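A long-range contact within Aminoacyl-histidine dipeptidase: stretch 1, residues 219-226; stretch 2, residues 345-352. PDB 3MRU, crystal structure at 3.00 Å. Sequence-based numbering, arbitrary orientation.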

# COMPACT_ATOMS: atom_id res chain seq x y z
N HIS A 219 0.93 4.10 9.74
CA HIS A 219 1.30 3.22 8.68
C HIS A 219 2.51 3.81 7.96
O HIS A 219 2.45 4.93 7.43
CB HIS A 219 0.10 3.12 7.77
CG HIS A 219 0.39 2.57 6.41
ND1 HIS A 219 0.56 3.38 5.31
CD2 HIS A 219 0.48 1.30 5.97
CE1 HIS A 219 0.76 2.63 4.25
NE2 HIS A 219 0.71 1.36 4.62
N SER A 220 3.61 3.06 7.93
CA SER A 220 4.87 3.50 7.33
C SER A 220 4.74 4.22 5.99
O SER A 220 5.62 4.98 5.61
CB SER A 220 5.85 2.32 7.19
OG SER A 220 5.81 1.75 5.89
N GLY A 221 3.67 3.98 5.27
CA GLY A 221 3.52 4.59 3.95
C GLY A 221 2.74 5.85 3.67
O GLY A 221 3.24 6.78 3.03
N CYS A 222 1.50 5.88 4.17
CA CYS A 222 0.61 7.00 3.97
C CYS A 222 0.87 8.02 5.11
O CYS A 222 0.58 9.21 4.93
CB CYS A 222 -0.86 6.56 3.91
SG CYS A 222 -1.41 5.95 2.24
N ASP A 223 1.45 7.59 6.23
CA ASP A 223 1.66 8.48 7.39
C ASP A 223 3.11 8.93 7.66
O ASP A 223 3.43 9.44 8.74
CB ASP A 223 1.09 7.84 8.67
CG ASP A 223 -0.38 7.41 8.53
OD1 ASP A 223 -1.11 8.10 7.79
OD2 ASP A 223 -0.80 6.40 9.17
N ILE A 224 4.01 8.75 6.70
CA ILE A 224 5.43 8.97 6.99
C ILE A 224 5.79 10.46 7.08
O ILE A 224 6.60 10.86 7.92
CB ILE A 224 6.37 8.17 6.03
CG1 ILE A 224 7.78 8.07 6.60
CG2 ILE A 224 6.38 8.72 4.63
CD1 ILE A 224 7.92 7.13 7.79
N HIS A 225 5.14 11.26 6.23
CA HIS A 225 5.35 12.72 6.13
C HIS A 225 5.10 13.47 7.44
O HIS A 225 5.71 14.50 7.67
CB HIS A 225 4.39 13.31 5.11
CG HIS A 225 2.95 12.94 5.37
ND1 HIS A 225 2.19 13.54 6.36
CD2 HIS A 225 2.15 12.01 4.78
CE1 HIS A 225 0.98 13.00 6.37
NE2 HIS A 225 0.93 12.08 5.42
N THR A 226 4.20 12.95 8.28
CA THR A 226 3.88 13.59 9.55
C THR A 226 5.09 13.59 10.49
O THR A 226 6.12 12.99 10.19
CB THR A 226 2.70 12.89 10.25
OG1 THR A 226 1.87 12.25 9.27
CG2 THR A 226 1.88 13.90 11.04
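Stretch 2, residues 345-352: VVETSLNV

Stretch 2 is a strand through most of its length, with extended phi/psi such as -136/147 at Thr348 and -163/167 at Ser349, but the backbone departs from extended values at Glu347 (-81/-47). It lies against a compact, irregular turn in stretch 1, in which residues 220-222 have helical phi/psi without the regular bonds. That turn is tied internally: Asp223 N donates to His219 O at 3.1 Å, and His219 N donates to Asp223 OD2 at 2.9 Å with an angle of 179°. The nearest CA pairs, Ser220 CA to Asn351 CA at 6.1 Å, Ile224 CA to Ser349 CA at 7.5 Å and His225 CA to Val346 CA at 6.6 Å, show that stretch 2 runs opposite in sequence sense to stretch 1.

Val345 points its CA-to-CB bond away and makes no contact. Val346 points toward stretch 1, and with chi1 at -178° (t) its CG2 reaches both neighbours: 3.8 Å from His225 CB and 4.3 Å from Ile224 CG2. The latter is the apolar side-chain contact of the interface. Glu347 is out of reach, and Thr348 points away.

Ser349 turns toward stretch 1 again, three residues after Val346 with the non-extended Glu347 between them, its OG 3.8 Å from Ile224 CG2. This is a packing contact; the hydroxyl is hydrogen-bonded elsewhere in the structure. At Leu350 the CA-to-CB bond points away, in the alternation that runs from Thr348 to Asn351, so the approach is through its backbone: Leu350 O lies 4.2 Å from Ile224 CD1. Ile224 thus touches three residues of stretch 2 and has 70 Å² covered, the largest share of any residue here.

Asn351 points toward stretch 1 and brings OD1 to 3.2 Å from Ser220 CB, a close approach of oxygen to carbon. Val352 is out of reach. No hydrogen bond crosses between the stretches, and the 260 Å² buried, both sides summed, rests on van der Waals packing.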

# COMPACT_ATOMS: atom_id res chain seq x y z
N VAL A 345 4.96 16.15 -1.93
CA VAL A 345 4.75 14.71 -1.80
C VAL A 345 6.07 14.06 -1.47
O VAL A 345 7.11 14.45 -2.02
CB VAL A 345 4.27 14.22 -3.21
CG1 VAL A 345 4.30 12.69 -3.35
CG2 VAL A 345 2.89 14.76 -3.53
N VAL A 346 6.04 13.07 -0.58
CA VAL A 346 7.24 12.29 -0.23
C VAL A 346 7.73 11.42 -1.39
O VAL A 346 7.03 10.51 -1.84
CB VAL A 346 7.01 11.39 0.98
CG1 VAL A 346 8.29 10.66 1.30
CG2 VAL A 346 6.52 12.19 2.17
N GLU A 347 8.93 11.69 -1.86
CA GLU A 347 9.52 10.85 -2.89
C GLU A 347 10.15 9.56 -2.35
O GLU A 347 9.92 8.49 -2.91
CB GLU A 347 10.54 11.63 -3.70
CG GLU A 347 11.03 10.89 -4.92
CD GLU A 347 12.08 11.65 -5.68
OE1 GLU A 347 13.18 11.93 -5.11
OE2 GLU A 347 11.81 11.98 -6.86
N THR A 348 10.94 9.66 -1.28
CA THR A 348 11.59 8.47 -0.73
C THR A 348 11.50 8.46 0.79
O THR A 348 11.51 9.51 1.42
CB THR A 348 13.09 8.33 -1.15
OG1 THR A 348 13.25 8.55 -2.56
CG2 THR A 348 13.59 6.95 -0.85
N SER A 349 11.40 7.27 1.39
CA SER A 349 11.36 7.16 2.83
C SER A 349 11.66 5.75 3.27
O SER A 349 11.67 4.82 2.46
CB SER A 349 9.99 7.53 3.36
OG SER A 349 9.07 6.50 3.04
N LEU A 350 11.90 5.61 4.57
CA LEU A 350 12.08 4.31 5.18
C LEU A 350 11.67 4.33 6.65
O LEU A 350 11.69 5.37 7.32
CB LEU A 350 13.51 3.81 5.01
CG LEU A 350 14.60 4.08 6.04
CD1 LEU A 350 15.63 3.00 5.94
CD2 LEU A 350 15.20 5.41 5.74
N ASN A 351 11.30 3.17 7.15
CA ASN A 351 10.81 3.06 8.49
C ASN A 351 11.55 1.91 9.14
O ASN A 351 11.43 0.79 8.68
CB ASN A 351 9.31 2.77 8.45
CG ASN A 351 8.70 2.46 9.82
OD1 ASN A 351 7.57 2.01 9.91
ND2 ASN A 351 9.46 2.69 10.90
N VAL A 352 12.36 2.21 10.16
CA VAL A 352 12.92 1.16 11.00
C VAL A 352 11.80 0.76 11.96
O VAL A 352 11.64 1.34 13.06
CB VAL A 352 14.18 1.64 11.77
CG1 VAL A 352 14.52 0.67 12.89
CG2 VAL A 352 15.35 1.80 10.81